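Side-chain contact in beta-glucoside kinase (Listeria monocytogenes, PDB 4HTL), which phosphorylates cellobiose at the expense of ATP to give cellobiose-6'-phosphate and may also regulate transcription of the cellobiose-PTS operon: residues A[231-236]-A[267-272]. Sequence-based numbering, arbitrary orientation.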
loop_
_atom_site.group_PDB
_atom_site.type_symbol
_atom_site.label_atom_id
_atom_site.label_comp_id
_atom_site.label_asym_id
_atom_site.label_seq_id
_atom_site.Cartn_x
_atom_site.Cartn_y
_atom_site.Cartn_z
ATOM N N ASN A 231 -3.484 1.071 -8.536
ATOM C CA ASN A 231 -3.679 0.880 -7.112
ATOM C C ASN A 231 -2.428 1.312 -6.323
ATOM O O ASN A 231 -2.520 1.988 -5.278
ATOM C CB ASN A 231 -3.935 -0.588 -6.760
ATOM C CG ASN A 231 -5.350 -1.083 -7.112
ATOM O OD1 ASN A 231 -6.266 -0.297 -7.303
ATOM N ND2 ASN A 231 -5.518 -2.428 -7.077
ATOM N N LEU A 232 -1.266 0.817 -6.746
ATOM C CA LEU A 232 -0.020 1.123 -6.046
ATOM C C LEU A 232 0.308 2.616 -6.006
ATOM O O LEU A 232 0.816 3.132 -5.001
ATOM C CB LEU A 232 1.150 0.351 -6.668
ATOM C CG LEU A 232 1.180 -1.162 -6.502
ATOM C CD1 LEU A 232 2.244 -1.802 -7.374
ATOM C CD2 LEU A 232 1.196 -1.664 -5.058
ATOM N N ILE A 233 0.095 3.280 -7.125
ATOM C CA ILE A 233 0.374 4.706 -7.277
ATOM C C ILE A 233 -0.454 5.512 -6.268
ATOM O O ILE A 233 0.090 6.284 -5.500
ATOM C CB ILE A 233 0.115 5.169 -8.723
ATOM C CG1 ILE A 233 1.250 4.639 -9.616
ATOM C CG2 ILE A 233 -0.026 6.700 -8.832
ATOM C CD1 ILE A 233 0.927 4.688 -11.086
ATOM N N TYR A 234 -1.741 5.205 -6.195
ATOM C CA TYR A 234 -2.648 5.958 -5.304
ATOM C C TYR A 234 -2.412 5.612 -3.822
ATOM O O TYR A 234 -2.524 6.451 -2.954
ATOM C CB TYR A 234 -4.118 5.789 -5.759
ATOM C CG TYR A 234 -4.371 6.694 -6.961
ATOM C CD1 TYR A 234 -4.264 6.241 -8.243
ATOM C CD2 TYR A 234 -4.745 7.999 -6.782
ATOM C CE1 TYR A 234 -4.463 7.083 -9.320
ATOM C CE2 TYR A 234 -4.919 8.855 -7.827
ATOM C CZ TYR A 234 -4.821 8.385 -9.114
ATOM O OH TYR A 234 -4.946 9.234 -10.191
ATOM N N LEU A 235 -2.070 4.357 -3.536
ATOM C CA LEU A 235 -1.869 3.960 -2.188
ATOM C C LEU A 235 -0.555 4.519 -1.605
ATOM O O LEU A 235 -0.556 5.108 -0.523
ATOM C CB LEU A 235 -1.937 2.441 -2.026
ATOM C CG LEU A 235 -3.306 1.751 -2.286
ATOM C CD1 LEU A 235 -3.203 0.232 -2.143
ATOM C CD2 LEU A 235 -4.309 2.340 -1.386
ATOM N N PHE A 236 0.563 4.273 -2.294
ATOM C CA PHE A 236 1.857 4.554 -1.752
ATOM C C PHE A 236 2.431 5.914 -2.176
ATOM O O PHE A 236 3.361 6.428 -1.532
ATOM C CB PHE A 236 2.870 3.465 -2.226
ATOM C CG PHE A 236 2.643 2.110 -1.589
ATOM C CD1 PHE A 236 3.104 1.861 -0.305
ATOM C CD2 PHE A 236 1.880 1.163 -2.220
ATOM C CE1 PHE A 236 2.868 0.634 0.322
ATOM C CE2 PHE A 236 1.661 -0.085 -1.614
ATOM C CZ PHE A 236 2.113 -0.334 -0.324
ATOM N N ARG A 267 0.250 9.750 -13.288
ATOM C CA ARG A 267 0.141 10.710 -12.201
ATOM C C ARG A 267 1.475 11.009 -11.574
ATOM O O ARG A 267 1.670 10.876 -10.352
ATOM C CB ARG A 267 -0.892 10.273 -11.187
ATOM C CG ARG A 267 -1.344 11.453 -10.356
ATOM C CD ARG A 267 -1.764 11.110 -8.949
ATOM N NE ARG A 267 -0.760 10.388 -8.206
ATOM C CZ ARG A 267 -0.940 9.942 -6.969
ATOM N NH1 ARG A 267 -2.067 10.244 -6.322
ATOM N NH2 ARG A 267 0.011 9.223 -6.385
ATOM N N ASP A 268 2.409 11.358 -12.462
ATOM C CA ASP A 268 3.794 11.731 -12.142
ATOM C C ASP A 268 4.773 10.567 -11.817
ATOM O O ASP A 268 5.985 10.801 -11.593
ATOM C CB ASP A 268 3.840 12.800 -11.065
ATOM C CG ASP A 268 2.930 13.985 -11.379
ATOM O OD1 ASP A 268 3.169 14.666 -12.411
ATOM O OD2 ASP A 268 1.946 14.182 -10.612
ATOM N N THR A 269 4.257 9.360 -11.686
ATOM C CA THR A 269 5.077 8.224 -11.321
ATOM C C THR A 269 5.939 7.830 -12.479
ATOM O O THR A 269 5.447 7.728 -13.606
ATOM C CB THR A 269 4.194 7.041 -10.926
ATOM O OG1 THR A 269 3.157 7.483 -10.048
ATOM C CG2 THR A 269 4.993 5.915 -10.256
ATOM N N ILE A 270 7.211 7.591 -12.188
ATOM C CA ILE A 270 8.151 7.079 -13.182
ATOM C C ILE A 270 8.168 5.553 -13.104
ATOM O O ILE A 270 8.294 4.999 -12.041
ATOM C CB ILE A 270 9.553 7.639 -12.948
ATOM C CG1 ILE A 270 9.555 9.150 -13.264
ATOM C CG2 ILE A 270 10.619 6.917 -13.810
ATOM C CD1 ILE A 270 10.772 9.861 -12.701
ATOM N N ILE A 271 7.918 4.910 -14.246
ATOM C CA ILE A 271 8.065 3.463 -14.384
ATOM C C ILE A 271 9.260 3.156 -15.269
ATOM O O ILE A 271 9.408 3.719 -16.341
ATOM C CB ILE A 271 6.753 2.697 -14.810
ATOM C CG1 ILE A 271 6.284 3.073 -16.201
ATOM C CG2 ILE A 271 5.632 2.918 -13.771
ATOM C CD1 ILE A 271 5.154 2.179 -16.770
ATOM N N GLU A 272 10.087 2.220 -14.825
ATOM C CA GLU A 272 11.268 1.811 -15.579
ATOM C C GLU A 272 11.725 0.457 -15.072
ATOM O O GLU A 272 11.234 -0.035 -14.063
ATOM C CB GLU A 272 12.405 2.859 -15.508
ATOM C CG GLU A 272 12.905 3.152 -14.150
ATOM C CD GLU A 272 13.941 4.282 -14.202
ATOM O OE1 GLU A 272 14.883 4.149 -14.980
ATOM O OE2 GLU A 272 13.787 5.296 -13.473
HETATM O O HOH W 1 -1.691 8.894 -3.847
#
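Arg267 reaches from the loop before strand 270-273 to the last turn of helix 212-236, where its guanidinium lies over one face of the Tyr234 ring. In this cation-pi contact CZ of Arg267 stands 4.5 Å from the centroid of the Tyr234 ring, displaced toward the rim, with the two planes 52° apart. Of the guanidinium atoms, NH1 of Arg267 comes nearest the ring, 3.5 Å from both CD2 and CE2 of Tyr234. The extended first part of the arginine chain (CG anti to the backbone N, chi1 -160°) brings CD of Arg267 to 3.9 Å from Tyr234 OH, and the bend at chi3 (55°) then swings the guanidinium over the ring toward the helix backbone. There a water in the guanidinium plane accepts from Arg267 NH1 at 2.8 Å and donates to Tyr234 O at 2.7 Å, tying the cation to the helix terminus. NH2 of Arg267 lies 3.1 Å from Ile233 O and also brushes CG2 of Ile233. This corner belongs to the actin-like ATPase fold of ROK kinases: helix 212-236 leads into strand 240-244, which pairs in parallel with the edge strand 270-273. It also borders the second subunit, whose Tyr158 stacks on Tyr234 and whose Arg152 forms a salt bridge with Asp268. Thr269 then turns inward, its OG1 resting 3.5 Å from CG1 of Ile233 while hydrogen-bonded to Leu266 O.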